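Local coordinates for putative diflavin flavoprotein A 3 (Synechocystis sp., PDB 6H0C) that probably passes electrons from NADH to oxygen, reducing it to water, this piece being its flavodiiron core of metallo-hydrolase and flavodoxin-like parts, at residues 347-359 and 370-382. Sequence-based numbering, arbitrary orientation.
Sequences SFGWSGEAIDMLE and GFDTIRVKFKPTD
The beta-alpha-beta unit of the flavodoxin-like domain closes here, where strand 341-348 and helix 353-364 meet strand 368-377, an outermost strand of the parallel sheet. F348 N donates to V376 O and F378 N to F348 O (3.1 Å, nearly straight at 176°), as in parallel pairing. Helix 353-359 runs back over strand 374-377, antiparallel at 177° with axes 9.6 Å apart. Between them I355 CG2 presses on T373 CG2 at 3.4 Å, tighter than usual for two carbons, and lies over a face of the R375 guanidinium. R375, extended from CG to NE, carries NH2 between two carboxylates one helical turn apart: D356 OD1 at 2.6 Å, met nearly along its C-O axis, and E359 OE1 at 2.9 Å, which lies in the guanidinium plane while NH2 meets it from above the carboxylate plane. E359 reaches this far because CG stands anti to its backbone N (chi1 178°); its OE2 accepts a hydrogen bond from T373 OG1 at 2.6 Å. The F348 ring meets R375 CB at its edge. One water links R375 NE, D356 OD1 and G352 O, another R375 NH1 and E359 OE2. Bonds through NE, NH1 and NH2 thus fix the guanidinium's rotation, and two acidic neighbours probably stabilise its charge.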
ATOM      1  N   SER A 347     -14.411 -12.133  -1.691  1.00 39.38           N
ATOM      2  CA  SER A 347     -14.356 -13.133  -0.632  1.00 49.81           C
ATOM      3  C   SER A 347     -15.604 -12.999   0.223  1.00 51.72           C
ATOM      4  O   SER A 347     -16.279 -11.962   0.210  1.00 46.54           O
ATOM      5  CB  SER A 347     -13.122 -12.962   0.244  1.00 49.97           C
ATOM      6  OG  SER A 347     -13.251 -11.796   1.035  1.00 54.32           O
ATOM      7  N   PHE A 348     -15.904 -14.041   0.984  1.00 50.95           N
ATOM      8  CA  PHE A 348     -17.013 -13.972   1.919  1.00 50.22           C
ATOM      9  C   PHE A 348     -16.918 -15.072   2.952  1.00 54.42           C
ATOM     10  O   PHE A 348     -16.189 -16.050   2.766  1.00 49.34           O
ATOM     11  CB  PHE A 348     -18.336 -14.062   1.178  1.00 45.80           C
ATOM     12  CG  PHE A 348     -18.458 -15.272   0.320  1.00 50.22           C
ATOM     13  CD1 PHE A 348     -19.163 -16.377   0.758  1.00 54.87           C
ATOM     14  CD2 PHE A 348     -17.866 -15.311  -0.931  1.00 49.10           C
ATOM     15  CE1 PHE A 348     -19.278 -17.495  -0.036  1.00 54.51           C
ATOM     16  CE2 PHE A 348     -17.984 -16.427  -1.731  1.00 49.39           C
ATOM     17  CZ  PHE A 348     -18.691 -17.518  -1.284  1.00 52.55           C
ATOM     18  N   GLY A 349     -17.659 -14.894   4.040  1.00 60.28           N
ATOM     19  CA  GLY A 349     -17.725 -15.893   5.081  1.00 63.15           C
ATOM     20  C   GLY A 349     -18.648 -16.995   4.627  1.00 67.10           C
ATOM     21  O   GLY A 349     -18.245 -17.916   3.914  1.00 67.41           O
ATOM     22  N   TRP A 350     -19.905 -16.893   5.020  1.00 76.69           N
ATOM     23  CA  TRP A 350     -20.858 -17.925   4.661  1.00 91.32           C
ATOM     24  C   TRP A 350     -21.916 -17.391   3.699  1.00 90.54           C
ATOM     25  O   TRP A 350     -22.723 -18.152   3.164  1.00 98.62           O
ATOM     26  CB  TRP A 350     -21.502 -18.515   5.920  1.00 97.80           C
ATOM     27  CG  TRP A 350     -21.817 -17.523   7.020  1.00 97.71           C
ATOM     28  CD1 TRP A 350     -22.644 -16.437   6.936  1.00100.65           C
ATOM     29  CD2 TRP A 350     -21.343 -17.560   8.376  1.00 88.01           C
ATOM     30  NE1 TRP A 350     -22.699 -15.788   8.149  1.00 97.86           N
ATOM     31  CE2 TRP A 350     -21.912 -16.459   9.049  1.00 89.35           C
ATOM     32  CE3 TRP A 350     -20.488 -18.412   9.081  1.00 78.54           C
ATOM     33  CZ2 TRP A 350     -21.656 -16.190  10.395  1.00 81.02           C
ATOM     34  CZ3 TRP A 350     -20.235 -18.143  10.416  1.00 79.05           C
ATOM     35  CH2 TRP A 350     -20.818 -17.041  11.058  1.00 78.02           C
ATOM     36  N   SER A 351     -21.894 -16.082   3.466  1.00 76.35           N
ATOM     37  CA  SER A 351     -22.803 -15.471   2.505  1.00 67.32           C
ATOM     38  C   SER A 351     -22.030 -14.588   1.525  1.00 55.73           C
ATOM     39  O   SER A 351     -21.211 -13.764   1.937  1.00 49.38           O
ATOM     40  CB  SER A 351     -23.880 -14.659   3.227  1.00 66.87           C
ATOM     41  OG  SER A 351     -23.349 -13.449   3.738  1.00 68.91           O
ATOM     42  N   GLY A 352     -22.286 -14.767   0.232  1.00 49.88           N
ATOM     43  CA  GLY A 352     -21.607 -13.991  -0.794  1.00 43.77           C
ATOM     44  C   GLY A 352     -22.555 -13.256  -1.726  1.00 40.60           C
ATOM     45  O   GLY A 352     -22.348 -13.216  -2.940  1.00 39.52           O
ATOM     46  N   GLU A 353     -23.595 -12.662  -1.152  1.00 38.38           N
ATOM     47  CA  GLU A 353     -24.650 -12.017  -1.929  1.00 35.55           C
ATOM     48  C   GLU A 353     -24.172 -10.794  -2.707  1.00 34.32           C
ATOM     49  O   GLU A 353     -24.729 -10.475  -3.749  1.00 35.99           O
ATOM     50  CB  GLU A 353     -25.805 -11.616  -1.015  1.00 42.02           C
ATOM     51  CG  GLU A 353     -26.609 -12.798  -0.469  1.00 58.50           C
ATOM     52  CD  GLU A 353     -26.012 -13.416   0.793  1.00 69.60           C
ATOM     53  OE1 GLU A 353     -26.611 -14.382   1.320  1.00 70.37           O
ATOM     54  OE2 GLU A 353     -24.954 -12.934   1.258  1.00 71.88           O
ATOM     55  N   ALA A 354     -23.149 -10.106  -2.208  1.00 34.05           N
ATOM     56  CA  ALA A 354     -22.613  -8.942  -2.918  1.00 31.02           C
ATOM     57  C   ALA A 354     -22.096  -9.335  -4.308  1.00 29.77           C
ATOM     58  O   ALA A 354     -22.301  -8.618  -5.291  1.00 32.05           O
ATOM     59  CB  ALA A 354     -21.513  -8.276  -2.099  1.00 26.42           C
ATOM     60  N   ILE A 355     -21.444 -10.491  -4.386  1.00 29.32           N
ATOM     61  CA  ILE A 355     -20.896 -10.989  -5.644  1.00 28.77           C
ATOM     62  C   ILE A 355     -22.016 -11.364  -6.619  1.00 33.38           C
ATOM     63  O   ILE A 355     -21.968 -11.016  -7.808  1.00 27.38           O
ATOM     64  CB  ILE A 355     -19.976 -12.198  -5.399  1.00 29.20           C
ATOM     65  CG1 ILE A 355     -18.780 -11.770  -4.544  1.00 30.15           C
ATOM     66  CG2 ILE A 355     -19.517 -12.803  -6.719  1.00 29.67           C
ATOM     67  CD1 ILE A 355     -17.915 -12.911  -4.067  1.00 33.95           C
ATOM     68  N   ASP A 356     -23.031 -12.060  -6.110  1.00 37.98           N
ATOM     69  CA  ASP A 356     -24.193 -12.401  -6.926  1.00 37.68           C
ATOM     70  C   ASP A 356     -24.874 -11.128  -7.448  1.00 37.72           C
ATOM     71  O   ASP A 356     -25.208 -11.034  -8.634  1.00 34.83           O
ATOM     72  CB  ASP A 356     -25.190 -13.250  -6.131  1.00 40.62           C
ATOM     73  CG  ASP A 356     -24.598 -14.572  -5.654  1.00 48.66           C
ATOM     74  OD1 ASP A 356     -23.637 -15.077  -6.282  1.00 48.12           O
ATOM     75  OD2 ASP A 356     -25.107 -15.109  -4.645  1.00 51.04           O
ATOM     76  N   MET A 357     -25.062 -10.148  -6.565  1.00 32.19           N
ATOM     77  CA  MET A 357     -25.714  -8.896  -6.940  1.00 30.74           C
ATOM     78  C   MET A 357     -24.974  -8.227  -8.104  1.00 32.23           C
ATOM     79  O   MET A 357     -25.574  -7.877  -9.123  1.00 31.69           O
ATOM     80  CB  MET A 357     -25.790  -7.954  -5.734  1.00 32.10           C
ATOM     81  CG  MET A 357     -26.555  -6.657  -5.984  1.00 33.19           C
ATOM     82  SD  MET A 357     -25.556  -5.354  -6.744  1.00 34.67           S
ATOM     83  CE  MET A 357     -24.353  -5.008  -5.451  1.00 26.66           C
ATOM     84  N   LEU A 358     -23.663  -8.068  -7.954  1.00 29.44           N
ATOM     85  CA  LEU A 358     -22.850  -7.447  -8.996  1.00 29.19           C
ATOM     86  C   LEU A 358     -22.877  -8.226 -10.320  1.00 31.47           C
ATOM     87  O   LEU A 358     -23.030  -7.636 -11.397  1.00 30.88           O
ATOM     88  CB  LEU A 358     -21.410  -7.291  -8.510  1.00 27.75           C
ATOM     89  CG  LEU A 358     -21.175  -6.234  -7.428  1.00 27.21           C
ATOM     90  CD1 LEU A 358     -19.739  -6.308  -6.943  1.00 24.97           C
ATOM     91  CD2 LEU A 358     -21.507  -4.840  -7.954  1.00 26.83           C
ATOM     92  N   GLU A 359     -22.721  -9.542 -10.244  1.00 27.61           N
ATOM     93  CA  GLU A 359     -22.719 -10.361 -11.447  1.00 28.04           C
ATOM     94  C   GLU A 359     -24.033 -10.173 -12.205  1.00 34.50           C
ATOM     95  O   GLU A 359     -24.045  -9.957 -13.417  1.00 36.83           O
ATOM     96  CB  GLU A 359     -22.502 -11.832 -11.084  1.00 33.98           C
ATOM     97  CG  GLU A 359     -22.530 -12.799 -12.265  1.00 44.15           C
ATOM     98  CD  GLU A 359     -22.152 -14.215 -11.863  1.00 46.80           C
ATOM     99  OE1 GLU A 359     -22.770 -14.752 -10.920  1.00 47.15           O
ATOM    100  OE2 GLU A 359     -21.229 -14.782 -12.483  1.00 49.55           O
ATOM    101  N   GLY A 370     -15.039 -11.146 -18.685  1.00 37.62           N
ATOM    102  CA  GLY A 370     -13.677 -11.440 -19.109  1.00 38.62           C
ATOM    103  C   GLY A 370     -13.037 -12.623 -18.403  1.00 39.61           C
ATOM    104  O   GLY A 370     -12.018 -13.144 -18.844  1.00 37.93           O
ATOM    105  N   PHE A 371     -13.622 -13.022 -17.281  1.00 38.70           N
ATOM    106  CA  PHE A 371     -13.306 -14.296 -16.651  1.00 36.52           C
ATOM    107  C   PHE A 371     -14.526 -14.727 -15.868  1.00 35.64           C
ATOM    108  O   PHE A 371     -15.423 -13.919 -15.615  1.00 34.76           O
ATOM    109  CB  PHE A 371     -12.060 -14.215 -15.746  1.00 34.73           C
ATOM    110  CG  PHE A 371     -12.091 -13.097 -14.726  1.00 33.63           C
ATOM    111  CD1 PHE A 371     -11.160 -12.073 -14.779  1.00 29.72           C
ATOM    112  CD2 PHE A 371     -13.027 -13.088 -13.697  1.00 34.02           C
ATOM    113  CE1 PHE A 371     -11.173 -11.054 -13.838  1.00 32.43           C
ATOM    114  CE2 PHE A 371     -13.048 -12.069 -12.756  1.00 28.97           C
ATOM    115  CZ  PHE A 371     -12.118 -11.052 -12.826  1.00 28.83           C
ATOM    116  N   ASP A 372     -14.577 -16.000 -15.502  1.00 34.92           N
ATOM    117  CA  ASP A 372     -15.680 -16.489 -14.691  1.00 40.30           C
ATOM    118  C   ASP A 372     -15.623 -15.836 -13.311  1.00 35.39           C
ATOM    119  O   ASP A 372     -14.550 -15.731 -12.717  1.00 34.22           O
ATOM    120  CB  ASP A 372     -15.634 -18.013 -14.580  1.00 46.03           C
ATOM    121  CG  ASP A 372     -15.850 -18.700 -15.916  1.00 54.60           C
ATOM    122  OD1 ASP A 372     -16.686 -18.208 -16.701  1.00 56.77           O
ATOM    123  OD2 ASP A 372     -15.184 -19.728 -16.183  1.00 62.87           O
ATOM    124  N   THR A 373     -16.778 -15.395 -12.817  1.00 32.19           N
ATOM    125  CA  THR A 373     -16.875 -14.736 -11.520  1.00 31.48           C
ATOM    126  C   THR A 373     -16.142 -15.515 -10.431  1.00 33.17           C
ATOM    127  O   THR A 373     -16.286 -16.728 -10.313  1.00 35.76           O
ATOM    128  CB  THR A 373     -18.343 -14.535 -11.113  1.00 35.39           C
ATOM    129  OG1 THR A 373     -18.966 -13.634 -12.038  1.00 36.69           O
ATOM    130  CG2 THR A 373     -18.435 -13.956  -9.708  1.00 36.99           C
ATOM    131  N   ILE A 374     -15.335 -14.804  -9.653  1.00 29.48           N
ATOM    132  CA  ILE A 374     -14.493 -15.424  -8.644  1.00 28.50           C
ATOM    133  C   ILE A 374     -15.099 -15.323  -7.251  1.00 32.34           C
ATOM    134  O   ILE A 374     -15.359 -14.226  -6.754  1.00 32.10           O
ATOM    135  CB  ILE A 374     -13.100 -14.774  -8.624  1.00 31.82           C
ATOM    136  CG1 ILE A 374     -12.329 -15.146  -9.889  1.00 31.17           C
ATOM    137  CG2 ILE A 374     -12.330 -15.191  -7.389  1.00 30.57           C
ATOM    138  CD1 ILE A 374     -11.084 -14.308 -10.086  1.00 33.82           C
ATOM    139  N   ARG A 375     -15.317 -16.476  -6.629  1.00 34.19           N
ATOM    140  CA  ARG A 375     -15.831 -16.542  -5.269  1.00 31.91           C
ATOM    141  C   ARG A 375     -14.842 -17.275  -4.359  1.00 36.50           C
ATOM    142  O   ARG A 375     -14.615 -18.471  -4.513  1.00 38.79           O
ATOM    143  CB  ARG A 375     -17.191 -17.238  -5.252  1.00 33.96           C
ATOM    144  CG  ARG A 375     -18.276 -16.468  -5.995  1.00 37.03           C
ATOM    145  CD  ARG A 375     -19.592 -17.234  -6.044  1.00 36.29           C
ATOM    146  NE  ARG A 375     -20.684 -16.417  -6.567  1.00 37.74           N
ATOM    147  CZ  ARG A 375     -21.003 -16.330  -7.857  1.00 43.00           C
ATOM    148  NH1 ARG A 375     -20.311 -17.008  -8.765  1.00 40.39           N
ATOM    149  NH2 ARG A 375     -22.017 -15.564  -8.241  1.00 39.93           N
ATOM    150  N   VAL A 376     -14.244 -16.547  -3.420  1.00 37.69           N
ATOM    151  CA  VAL A 376     -13.278 -17.128  -2.492  1.00 34.14           C
ATOM    152  C   VAL A 376     -13.821 -17.180  -1.076  1.00 38.12           C
ATOM    153  O   VAL A 376     -14.036 -16.135  -0.454  1.00 37.53           O
ATOM    154  CB  VAL A 376     -11.968 -16.331  -2.470  1.00 33.41           C
ATOM    155  CG1 VAL A 376     -10.997 -16.951  -1.469  1.00 31.09           C
ATOM    156  CG2 VAL A 376     -11.364 -16.273  -3.863  1.00 32.28           C
ATOM    157  N   LYS A 377     -14.021 -18.390  -0.556  1.00 44.41           N
ATOM    158  CA  LYS A 377     -14.546 -18.546   0.802  1.00 51.99           C
ATOM    159  C   LYS A 377     -13.428 -18.556   1.861  1.00 54.53           C
ATOM    160  O   LYS A 377     -12.485 -19.352   1.795  1.00 45.09           O
ATOM    161  CB  LYS A 377     -15.395 -19.816   0.905  1.00 52.25           C
ATOM    162  CG  LYS A 377     -16.678 -19.641   1.734  1.00 59.62           C
ATOM    163  CD  LYS A 377     -17.456 -20.958   1.818  1.00 64.17           C
ATOM    164  CE  LYS A 377     -18.703 -20.845   2.676  1.00 63.70           C
ATOM    165  NZ  LYS A 377     -19.381 -22.170   2.811  1.00 64.09           N
ATOM    166  N   PHE A 378     -13.562 -17.649   2.829  1.00 66.80           N
ATOM    167  CA  PHE A 378     -12.569 -17.402   3.879  1.00 75.69           C
ATOM    168  C   PHE A 378     -11.192 -17.046   3.305  1.00 69.34           C
ATOM    169  O   PHE A 378     -11.088 -16.555   2.183  1.00 71.22           O
ATOM    170  CB  PHE A 378     -12.456 -18.605   4.824  1.00 92.04           C
ATOM    171  CG  PHE A 378     -12.003 -18.239   6.220  1.00102.88           C
ATOM    172  CD1 PHE A 378     -12.122 -16.933   6.682  1.00104.12           C
ATOM    173  CD2 PHE A 378     -11.441 -19.192   7.061  1.00103.77           C
ATOM    174  CE1 PHE A 378     -11.705 -16.588   7.958  1.00101.30           C
ATOM    175  CE2 PHE A 378     -11.020 -18.853   8.338  1.00102.08           C
ATOM    176  CZ  PHE A 378     -11.153 -17.549   8.786  1.00100.93           C
ATOM    177  N   LYS A 379     -10.144 -17.304   4.083  1.00 63.60           N
ATOM    178  CA  LYS A 379      -8.817 -16.751   3.822  1.00 57.58           C
ATOM    179  C   LYS A 379      -8.152 -17.308   2.566  1.00 49.18           C
ATOM    180  O   LYS A 379      -8.053 -18.518   2.385  1.00 45.72           O
ATOM    181  CB  LYS A 379      -7.902 -16.988   5.027  1.00 64.61           C
ATOM    182  CG  LYS A 379      -7.036 -15.781   5.382  1.00 76.26           C
ATOM    183  CD  LYS A 379      -6.044 -16.096   6.498  1.00 84.34           C
ATOM    184  CE  LYS A 379      -5.145 -17.269   6.124  1.00 90.97           C
ATOM    185  NZ  LYS A 379      -4.093 -17.537   7.146  1.00 92.06           N
ATOM    186  N   PRO A 380      -7.680 -16.407   1.696  1.00 45.86           N
ATOM    187  CA  PRO A 380      -6.978 -16.783   0.468  1.00 45.21           C
ATOM    188  C   PRO A 380      -5.759 -17.636   0.767  1.00 47.46           C
ATOM    189  O   PRO A 380      -5.129 -17.441   1.805  1.00 47.59           O
ATOM    190  CB  PRO A 380      -6.560 -15.438  -0.128  1.00 41.75           C
ATOM    191  CG  PRO A 380      -7.503 -14.451   0.474  1.00 40.98           C
ATOM    192  CD  PRO A 380      -7.793 -14.946   1.847  1.00 40.07           C
ATOM    193  N   THR A 381      -5.440 -18.566  -0.127  1.00 44.35           N
ATOM    194  CA  THR A 381      -4.240 -19.386   0.010  1.00 43.80           C
ATOM    195  C   THR A 381      -3.301 -19.123  -1.150  1.00 43.50           C
ATOM    196  O   THR A 381      -3.590 -18.294  -2.012  1.00 42.69           O
ATOM    197  CB  THR A 381      -4.565 -20.885   0.046  1.00 51.16           C
ATOM    198  OG1 THR A 381      -4.983 -21.310  -1.259  1.00 54.32           O
ATOM    199  CG2 THR A 381      -5.664 -21.171   1.062  1.00 50.03           C
ATOM    200  N   ASP A 382      -2.185 -19.842  -1.173  1.00 47.14           N
ATOM    201  CA  ASP A 382      -1.210 -19.703  -2.248  1.00 50.54           C
ATOM    202  C   ASP A 382      -1.850 -19.918  -3.615  1.00 47.99           C
ATOM    203  O   ASP A 382      -1.624 -19.148  -4.547  1.00 40.01           O
ATOM    204  CB  ASP A 382      -0.062 -20.690  -2.057  1.00 61.39           C
ATOM    205  CG  ASP A 382       1.233 -20.194  -2.658  1.00 71.21           C
ATOM    206  OD1 ASP A 382       1.200 -19.192  -3.405  1.00 74.94           O
ATOM    207  OD2 ASP A 382       2.286 -20.808  -2.379  1.00 77.40           O
TER
HETATM  208  O   HOH W   1     -21.276 -15.422  -4.280  1.00 44.14           O
HETATM  209  O   HOH W   2     -19.282 -15.770 -14.885  1.00 46.26           O
HETATM  210  O   HOH W   3     -20.774 -17.209 -11.597  1.00 54.35           O